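ORF10 (Moritella marina, PDB 6RIW) forms the ketosynthase–chain length factor didomain of a polyunsaturated fatty acid synthase and probably catalyses condensation to 3-oxoacyl-[acyl-carrier-protein]. Local coordinates at residues D167-A172 with I702-H707; S805-E810 with H836-S841. One frame throughout, in Å; residues are numbered along the deposited sequence.

Contact 1: residues D167-A172 with I702-H707; sequences DNALVA and ITLRQH
Ala169 and Leu170 meet Leu704 through methyl groups alone. CB of Ala169 points at the helix and lies 3.6 Å from Leu704 CD1. CD2 of Leu704 also faces that methyl, and it touches Leu170 CD2 at 3.9 Å. Leu704 extends with CG anti to its backbone N (chi1 172°), which carries both methyls to the loop. Leu170 CD2 has a second neighbour, Arg705 NH1, 3.9 Å away and oblique to the guanidinium. A face of that guanidinium is lined near its rim by Leu704 CD2.

Arg705 is bent at chi2 (-61°), which brings its end back from a CB that points away. Its NE hydrogen-bonds to Asn701 OD1, one turn earlier on the helix. Leu170 sits at the centre of an inverse gamma turn, closed by a weak bond from Val171 N to Ala169 O. Ala169 also packs on Leu132 and Phe133 of helix 129-148. Asp167 forms a salt bridge with Arg873 and hydrogen-bonds to Tyr82 and Tyr708.

The contact joins the ketosynthase half to the chain length factor half. Buried and crossed by no hydrogen bond, it rests mainly on apolar packing, with the Arg705 guanidinium against the leucine methyls; polar ties between the halves lie beside it.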
ATOM      1  N   ASP A 167     -15.601   3.064  -5.516  1.00 11.69           N
ATOM      2  CA  ASP A 167     -14.637   2.014  -5.163  1.00 11.46           C
ATOM      3  C   ASP A 167     -13.259   2.273  -5.777  1.00 11.82           C
ATOM      4  O   ASP A 167     -12.267   1.694  -5.327  1.00 11.42           O
ATOM      5  CB  ASP A 167     -15.150   0.630  -5.612  1.00 15.63           C
ATOM      6  CG  ASP A 167     -16.232   0.037  -4.683  1.00 16.92           C
ATOM      7  OD1 ASP A 167     -16.495   0.582  -3.581  1.00 17.28           O
ATOM      8  OD2 ASP A 167     -16.832  -1.000  -5.069  1.00 14.99           O
ATOM      9  N   ASN A 168     -13.171   3.109  -6.817  1.00 12.74           N
ATOM     10  CA  ASN A 168     -11.884   3.495  -7.370  1.00 11.20           C
ATOM     11  C   ASN A 168     -11.026   4.316  -6.401  1.00 11.97           C
ATOM     12  O   ASN A 168      -9.832   4.489  -6.653  1.00 11.50           O
ATOM     13  CB  ASN A 168     -12.113   4.268  -8.667  1.00 11.94           C
ATOM     14  CG  ASN A 168     -12.527   3.346  -9.806  1.00 15.82           C
ATOM     15  OD1 ASN A 168     -11.771   2.451 -10.182  1.00 15.18           O
ATOM     16  ND2 ASN A 168     -13.743   3.530 -10.326  1.00 12.51           N
ATOM     17  N   ALA A 169     -11.571   4.791  -5.296  1.00 11.18           N
ATOM     18  CA  ALA A 169     -10.713   5.461  -4.322  1.00 11.59           C
ATOM     19  C   ALA A 169     -10.105   4.500  -3.298  1.00 12.76           C
ATOM     20  O   ALA A 169      -9.262   4.924  -2.488  1.00 13.24           O
ATOM     21  CB  ALA A 169     -11.509   6.546  -3.587  1.00 11.57           C
ATOM     22  N   LEU A 170     -10.521   3.232  -3.303  1.00 11.99           N
ATOM     23  CA  LEU A 170      -9.999   2.231  -2.371  1.00 13.18           C
ATOM     24  C   LEU A 170      -8.767   1.598  -3.014  1.00 15.60           C
ATOM     25  O   LEU A 170      -8.773   0.465  -3.507  1.00 14.45           O
ATOM     26  CB  LEU A 170     -11.067   1.191  -2.026  1.00 11.13           C
ATOM     27  CG  LEU A 170     -12.422   1.744  -1.515  1.00 13.65           C
ATOM     28  CD1 LEU A 170     -13.415   0.625  -1.317  1.00 13.22           C
ATOM     29  CD2 LEU A 170     -12.220   2.507  -0.206  1.00 16.68           C
ATOM     30  N   VAL A 171      -7.696   2.385  -3.036  1.00 12.25           N
ATOM     31  CA  VAL A 171      -6.591   2.069  -3.937  1.00 12.23           C
ATOM     32  C   VAL A 171      -5.700   0.967  -3.365  1.00 15.96           C
ATOM     33  O   VAL A 171      -5.309   0.032  -4.077  1.00 13.04           O
ATOM     34  CB  VAL A 171      -5.802   3.357  -4.244  1.00 15.74           C
ATOM     35  CG1 VAL A 171      -4.439   3.019  -4.824  1.00 17.25           C
ATOM     36  CG2 VAL A 171      -6.598   4.250  -5.227  1.00 16.16           C
ATOM     37  N   ALA A 172      -5.358   1.044  -2.078  1.00 12.87           N
ATOM     38  CA  ALA A 172      -4.298   0.178  -1.553  1.00 15.33           C
ATOM     39  C   ALA A 172      -4.760  -1.274  -1.353  1.00 15.96           C
ATOM     40  O   ALA A 172      -4.153  -2.209  -1.897  1.00 17.33           O
ATOM     41  CB  ALA A 172      -3.742   0.763  -0.247  1.00 15.52           C
ATOM     42  N   ILE A 702     -14.159  12.131   4.088  1.00 10.61           N
ATOM     43  CA  ILE A 702     -15.585  12.342   4.325  1.00 10.97           C
ATOM     44  C   ILE A 702     -16.362  12.199   3.011  1.00 12.41           C
ATOM     45  O   ILE A 702     -17.405  11.522   2.946  1.00 11.20           O
ATOM     46  CB  ILE A 702     -15.838  13.708   5.001  1.00 10.82           C
ATOM     47  CG1 ILE A 702     -15.830  13.600   6.530  1.00 13.31           C
ATOM     48  CG2 ILE A 702     -17.285  14.180   4.676  1.00 14.17           C
ATOM     49  CD1 ILE A 702     -14.565  13.034   7.130  1.00 11.44           C
ATOM     50  N   THR A 703     -15.843  12.806   1.944  1.00 10.15           N
ATOM     51  CA  THR A 703     -16.406  12.659   0.599  1.00 10.53           C
ATOM     52  C   THR A 703     -16.532  11.194   0.187  1.00 10.98           C
ATOM     53  O   THR A 703     -17.589  10.751  -0.283  1.00 11.48           O
ATOM     54  CB  THR A 703     -15.506  13.393  -0.405  1.00  9.66           C
ATOM     55  OG1 THR A 703     -15.470  14.782  -0.084  1.00 12.02           O
ATOM     56  CG2 THR A 703     -16.025  13.224  -1.834  1.00 12.18           C
ATOM     57  N   LEU A 704     -15.455  10.431   0.349  1.00 10.46           N
ATOM     58  CA  LEU A 704     -15.466   9.023  -0.037  1.00 11.29           C
ATOM     59  C   LEU A 704     -16.498   8.225   0.757  1.00 11.34           C
ATOM     60  O   LEU A 704     -17.288   7.461   0.185  1.00 10.93           O
ATOM     61  CB  LEU A 704     -14.062   8.428   0.157  1.00 10.34           C
ATOM     62  CG  LEU A 704     -13.969   6.908  -0.030  1.00 12.03           C
ATOM     63  CD1 LEU A 704     -14.451   6.519  -1.444  1.00 11.57           C
ATOM     64  CD2 LEU A 704     -12.549   6.408   0.218  1.00 14.79           C
ATOM     65  N   ARG A 705     -16.468   8.337   2.092  1.00  8.97           N
ATOM     66  CA  ARG A 705     -17.293   7.437   2.885  1.00  9.15           C
ATOM     67  C   ARG A 705     -18.757   7.799   2.808  1.00  9.45           C
ATOM     68  O   ARG A 705     -19.600   6.910   2.964  1.00 10.47           O
ATOM     69  CB  ARG A 705     -16.818   7.421   4.347  1.00  8.99           C
ATOM     70  CG  ARG A 705     -15.306   7.084   4.470  1.00 10.16           C
ATOM     71  CD  ARG A 705     -14.968   5.701   3.907  1.00 12.79           C
ATOM     72  NE  ARG A 705     -13.519   5.454   3.953  1.00 11.59           N
ATOM     73  CZ  ARG A 705     -12.935   4.295   3.654  1.00 13.38           C
ATOM     74  NH1 ARG A 705     -13.662   3.229   3.297  1.00 12.04           N
ATOM     75  NH2 ARG A 705     -11.606   4.201   3.717  1.00 11.95           N
ATOM     76  N   GLN A 706     -19.079   9.058   2.499  1.00  9.42           N
ATOM     77  CA  GLN A 706     -20.477   9.406   2.233  1.00 10.67           C
ATOM     78  C   GLN A 706     -21.075   8.588   1.096  1.00 13.32           C
ATOM     79  O   GLN A 706     -22.301   8.431   1.038  1.00 12.53           O
ATOM     80  CB  GLN A 706     -20.604  10.894   1.886  1.00 11.88           C
ATOM     81  CG  GLN A 706     -20.720  11.797   3.100  1.00 15.27           C
ATOM     82  CD  GLN A 706     -21.433  13.081   2.747  1.00 21.53           C
ATOM     83  OE1 GLN A 706     -22.387  13.457   3.415  1.00 19.68           O
ATOM     84  NE2 GLN A 706     -21.001  13.745   1.651  1.00 21.27           N
ATOM     85  N   HIS A 707     -20.250   8.108   0.156  1.00 11.38           N
ATOM     86  CA  HIS A 707     -20.758   7.258  -0.920  1.00 12.17           C
ATOM     87  C   HIS A 707     -21.278   5.918  -0.420  1.00 13.81           C
ATOM     88  O   HIS A 707     -22.056   5.283  -1.131  1.00 13.54           O
ATOM     89  CB  HIS A 707     -19.686   6.990  -1.996  1.00 13.47           C
ATOM     90  CG  HIS A 707     -19.190   8.223  -2.682  1.00 13.14           C
ATOM     91  ND1 HIS A 707     -20.040   9.147  -3.245  1.00 14.03           N
ATOM     92  CD2 HIS A 707     -17.932   8.694  -2.884  1.00 11.80           C
ATOM     93  CE1 HIS A 707     -19.332  10.133  -3.772  1.00 13.05           C
ATOM     94  NE2 HIS A 707     -18.050   9.892  -3.556  1.00 11.24           N
TER

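Contact 2: residues S805-E810 with H836-S841; sequences SGFSAE and HTFNAS
Phe807 brings one edge against two rings at once, and those two rings lie face over face. Phe807 CE2 is 3.9 Å from Phe838 CE1 and 4.0 Å from His836 CD2. Phe838 is met at its own edge. Within 836-841, Phe838 CE1 sits 3.6 Å above the centre of the His836 ring, and His836 ND1 lies over the centre of the Phe838 ring. The backbone of Phe838 takes an unusual conformation for a non-glycine residue (phi 48°, psi -106°). Phe838 N donates to His836 ND1, tilted out of the imidazole plane. Its carbonyl O is gripped twice, by Ser841 N and by Ser841 OG.

His836 holds CG anti to the backbone N (chi1 -163°), which swings the imidazole toward Ser805 and sets His836 NE2 3.6 Å from Ser805 CB. No direct hydrogen bond crosses. A water in the plane of the imidazole, at its edge, links NE2 to Glu810 OE1, to which it donates. Glu810 OE1 also accepts from Ser805 OG at 2.6 Å, on its anti lone pair. Ser805 OG in turn accepts from Phe807 N, forming an ST turn. With an alanine in place of His836, the water and Phe838 N would probably each lose a partner, and a face of the Phe838 ring would lose its cover.

Trp739 stacks on Phe807 and meets Phe838 edge-to-face. The Gly-His motif of His836 and the His-Ala-Ser-Gly motif entering 805-810 probably correspond by sequence to the two histidine motifs of a ketosynthase active site, here within the thiolase-like fold of the chain length factor half.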
ATOM      1  N   SER A 805     -19.997   0.091  12.861  1.00 11.11           N
ATOM      2  CA  SER A 805     -19.515   1.146  11.977  1.00 12.60           C
ATOM      3  C   SER A 805     -20.531   2.262  11.802  1.00 11.76           C
ATOM      4  O   SER A 805     -20.149   3.405  11.525  1.00 12.37           O
ATOM      5  CB  SER A 805     -19.192   0.560  10.605  1.00 14.48           C
ATOM      6  OG  SER A 805     -20.374   0.016  10.022  1.00 13.28           O
ATOM      7  N   GLY A 806     -21.821   1.950  11.900  1.00 12.44           N
ATOM      8  CA  GLY A 806     -22.825   2.933  11.550  1.00 12.51           C
ATOM      9  C   GLY A 806     -23.249   2.908  10.093  1.00 14.58           C
ATOM     10  O   GLY A 806     -24.125   3.696   9.707  1.00 14.78           O
ATOM     11  N   PHE A 807     -22.655   2.033   9.274  1.00 12.92           N
ATOM     12  CA  PHE A 807     -23.225   1.697   7.973  1.00 13.47           C
ATOM     13  C   PHE A 807     -24.275   0.619   8.186  1.00 14.99           C
ATOM     14  O   PHE A 807     -24.002  -0.386   8.836  1.00 13.35           O
ATOM     15  CB  PHE A 807     -22.125   1.228   7.021  1.00 13.32           C
ATOM     16  CG  PHE A 807     -21.083   2.281   6.778  1.00 14.70           C
ATOM     17  CD1 PHE A 807     -21.302   3.282   5.840  1.00 12.98           C
ATOM     18  CD2 PHE A 807     -19.907   2.311   7.521  1.00 16.37           C
ATOM     19  CE1 PHE A 807     -20.364   4.267   5.607  1.00 12.13           C
ATOM     20  CE2 PHE A 807     -18.958   3.302   7.292  1.00 19.16           C
ATOM     21  CZ  PHE A 807     -19.199   4.292   6.330  1.00 12.72           C
ATOM     22  N   SER A 808     -25.487   0.837   7.657  1.00 14.82           N
ATOM     23  CA  SER A 808     -26.635   0.080   8.158  1.00 15.73           C
ATOM     24  C   SER A 808     -26.503  -1.417   7.908  1.00 11.85           C
ATOM     25  O   SER A 808     -26.846  -2.214   8.777  1.00 14.57           O
ATOM     26  CB  SER A 808     -27.947   0.613   7.562  1.00 18.44           C
ATOM     27  OG  SER A 808     -27.807   0.847   6.191  1.00 26.75           O
ATOM     28  N   ALA A 809     -26.020  -1.828   6.737  1.00 12.70           N
ATOM     29  CA  ALA A 809     -25.942  -3.260   6.477  1.00 15.15           C
ATOM     30  C   ALA A 809     -24.974  -3.956   7.431  1.00 14.43           C
ATOM     31  O   ALA A 809     -25.191  -5.118   7.807  1.00 13.02           O
ATOM     32  CB  ALA A 809     -25.540  -3.525   5.025  1.00 15.18           C
ATOM     33  N   GLU A 810     -23.881  -3.276   7.805  1.00 11.73           N
ATOM     34  CA  GLU A 810     -22.932  -3.859   8.758  1.00 13.46           C
ATOM     35  C   GLU A 810     -23.526  -3.919  10.159  1.00 13.09           C
ATOM     36  O   GLU A 810     -23.473  -4.969  10.828  1.00 11.28           O
ATOM     37  CB  GLU A 810     -21.620  -3.058   8.743  1.00 14.16           C
ATOM     38  CG  GLU A 810     -20.868  -3.223   7.408  1.00 14.62           C
ATOM     39  CD  GLU A 810     -19.562  -2.405   7.307  1.00 21.27           C
ATOM     40  OE1 GLU A 810     -19.356  -1.447   8.100  1.00 18.64           O
ATOM     41  OE2 GLU A 810     -18.755  -2.721   6.387  1.00 20.68           O
ATOM     42  N   HIS A 836     -15.018   6.567  13.758  1.00 11.51           N
ATOM     43  CA  HIS A 836     -14.648   5.489  12.841  1.00 11.08           C
ATOM     44  C   HIS A 836     -13.316   5.854  12.198  1.00 11.15           C
ATOM     45  O   HIS A 836     -13.254   6.791  11.402  1.00 11.12           O
ATOM     46  CB  HIS A 836     -15.724   5.316  11.769  1.00 10.13           C
ATOM     47  CG  HIS A 836     -15.655   4.014  11.034  1.00  9.82           C
ATOM     48  ND1 HIS A 836     -14.464   3.369  10.774  1.00  9.11           N
ATOM     49  CD2 HIS A 836     -16.633   3.218  10.534  1.00 12.27           C
ATOM     50  CE1 HIS A 836     -14.708   2.233  10.138  1.00 12.15           C
ATOM     51  NE2 HIS A 836     -16.017   2.117   9.975  1.00 12.47           N
ATOM     52  N   THR A 837     -12.244   5.122  12.526  1.00 10.04           N
ATOM     53  CA  THR A 837     -10.929   5.454  11.991  1.00 10.24           C
ATOM     54  C   THR A 837     -10.524   4.541  10.830  1.00 11.72           C
ATOM     55  O   THR A 837      -9.333   4.447  10.507  1.00 12.13           O
ATOM     56  CB  THR A 837      -9.876   5.451  13.112  1.00 12.31           C
ATOM     57  OG1 THR A 837      -9.778   4.140  13.706  1.00 12.87           O
ATOM     58  CG2 THR A 837     -10.280   6.456  14.221  1.00 10.11           C
ATOM     59  N   PHE A 838     -11.500   3.865  10.212  1.00 11.48           N
ATOM     60  CA  PHE A 838     -11.357   3.149   8.949  1.00 11.93           C
ATOM     61  C   PHE A 838     -10.132   2.236   8.893  1.00 10.88           C
ATOM     62  O   PHE A 838     -10.140   1.164   9.510  1.00 10.55           O
ATOM     63  CB  PHE A 838     -11.445   4.187   7.813  1.00 10.29           C
ATOM     64  CG  PHE A 838     -12.861   4.683   7.670  1.00 13.32           C
ATOM     65  CD1 PHE A 838     -13.823   3.830   7.113  1.00 10.72           C
ATOM     66  CD2 PHE A 838     -13.268   5.878   8.258  1.00  9.60           C
ATOM     67  CE1 PHE A 838     -15.169   4.232   7.059  1.00 10.58           C
ATOM     68  CE2 PHE A 838     -14.632   6.279   8.221  1.00 11.28           C
ATOM     69  CZ  PHE A 838     -15.561   5.455   7.627  1.00 10.18           C
ATOM     70  N   ASN A 839      -9.075   2.605   8.165  1.00 10.15           N
ATOM     71  CA  ASN A 839      -7.975   1.631   8.060  1.00 13.04           C
ATOM     72  C   ASN A 839      -7.256   1.388   9.385  1.00 12.10           C
ATOM     73  O   ASN A 839      -6.556   0.375   9.522  1.00 13.81           O
ATOM     74  CB  ASN A 839      -6.985   2.082   6.988  1.00 12.11           C
ATOM     75  CG  ASN A 839      -7.617   2.064   5.612  1.00 16.68           C
ATOM     76  OD1 ASN A 839      -8.144   1.047   5.202  1.00 19.19           O
ATOM     77  ND2 ASN A 839      -7.589   3.196   4.905  1.00 18.24           N
ATOM     78  N   ALA A 840      -7.397   2.276  10.358  1.00 11.96           N
ATOM     79  CA  ALA A 840      -6.844   2.034  11.683  1.00 10.42           C
ATOM     80  C   ALA A 840      -7.876   1.491  12.676  1.00 11.53           C
ATOM     81  O   ALA A 840      -7.555   1.338  13.864  1.00 14.52           O
ATOM     82  CB  ALA A 840      -6.227   3.342  12.218  1.00 11.44           C
ATOM     83  N   SER A 841      -9.116   1.222  12.243  1.00 11.64           N
ATOM     84  CA  SER A 841     -10.183   0.939  13.211  1.00 11.51           C
ATOM     85  C   SER A 841      -9.924  -0.332  14.013  1.00 11.83           C
ATOM     86  O   SER A 841     -10.340  -0.426  15.173  1.00 11.56           O
ATOM     87  CB  SER A 841     -11.547   0.821  12.514  1.00 13.10           C
ATOM     88  OG  SER A 841     -11.495  -0.117  11.452  1.00 15.25           O
TER
HETATM   89  O   HOH W   1     -16.906   0.021   8.216  1.00 14.59           O

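In the fold
Contacts 1 and 2 lie about 13 Å apart, centre to centre, and touch directly. Arg705 makes the join. Arg705 CD packs 3.5 Å from Phe838 CE1, and Arg705 O is 3.8 Å from Phe807 CE1. Trp739 lies against Arg705 as well as both phenylalanines. Tyr708 is shared too: its OH hydrogen-bonds to Asp167, and Phe807 packs on it. Contact 1 bridges the two halves of the didomain, whereas contact 2 lies wholly within the chain length factor half. The Arg705 side chain, reaching out from helix 699-706, lies between Leu170 of contact 1 and Phe838 of contact 2. Both contacts are away from the magnesium site at Met1 and Lys286.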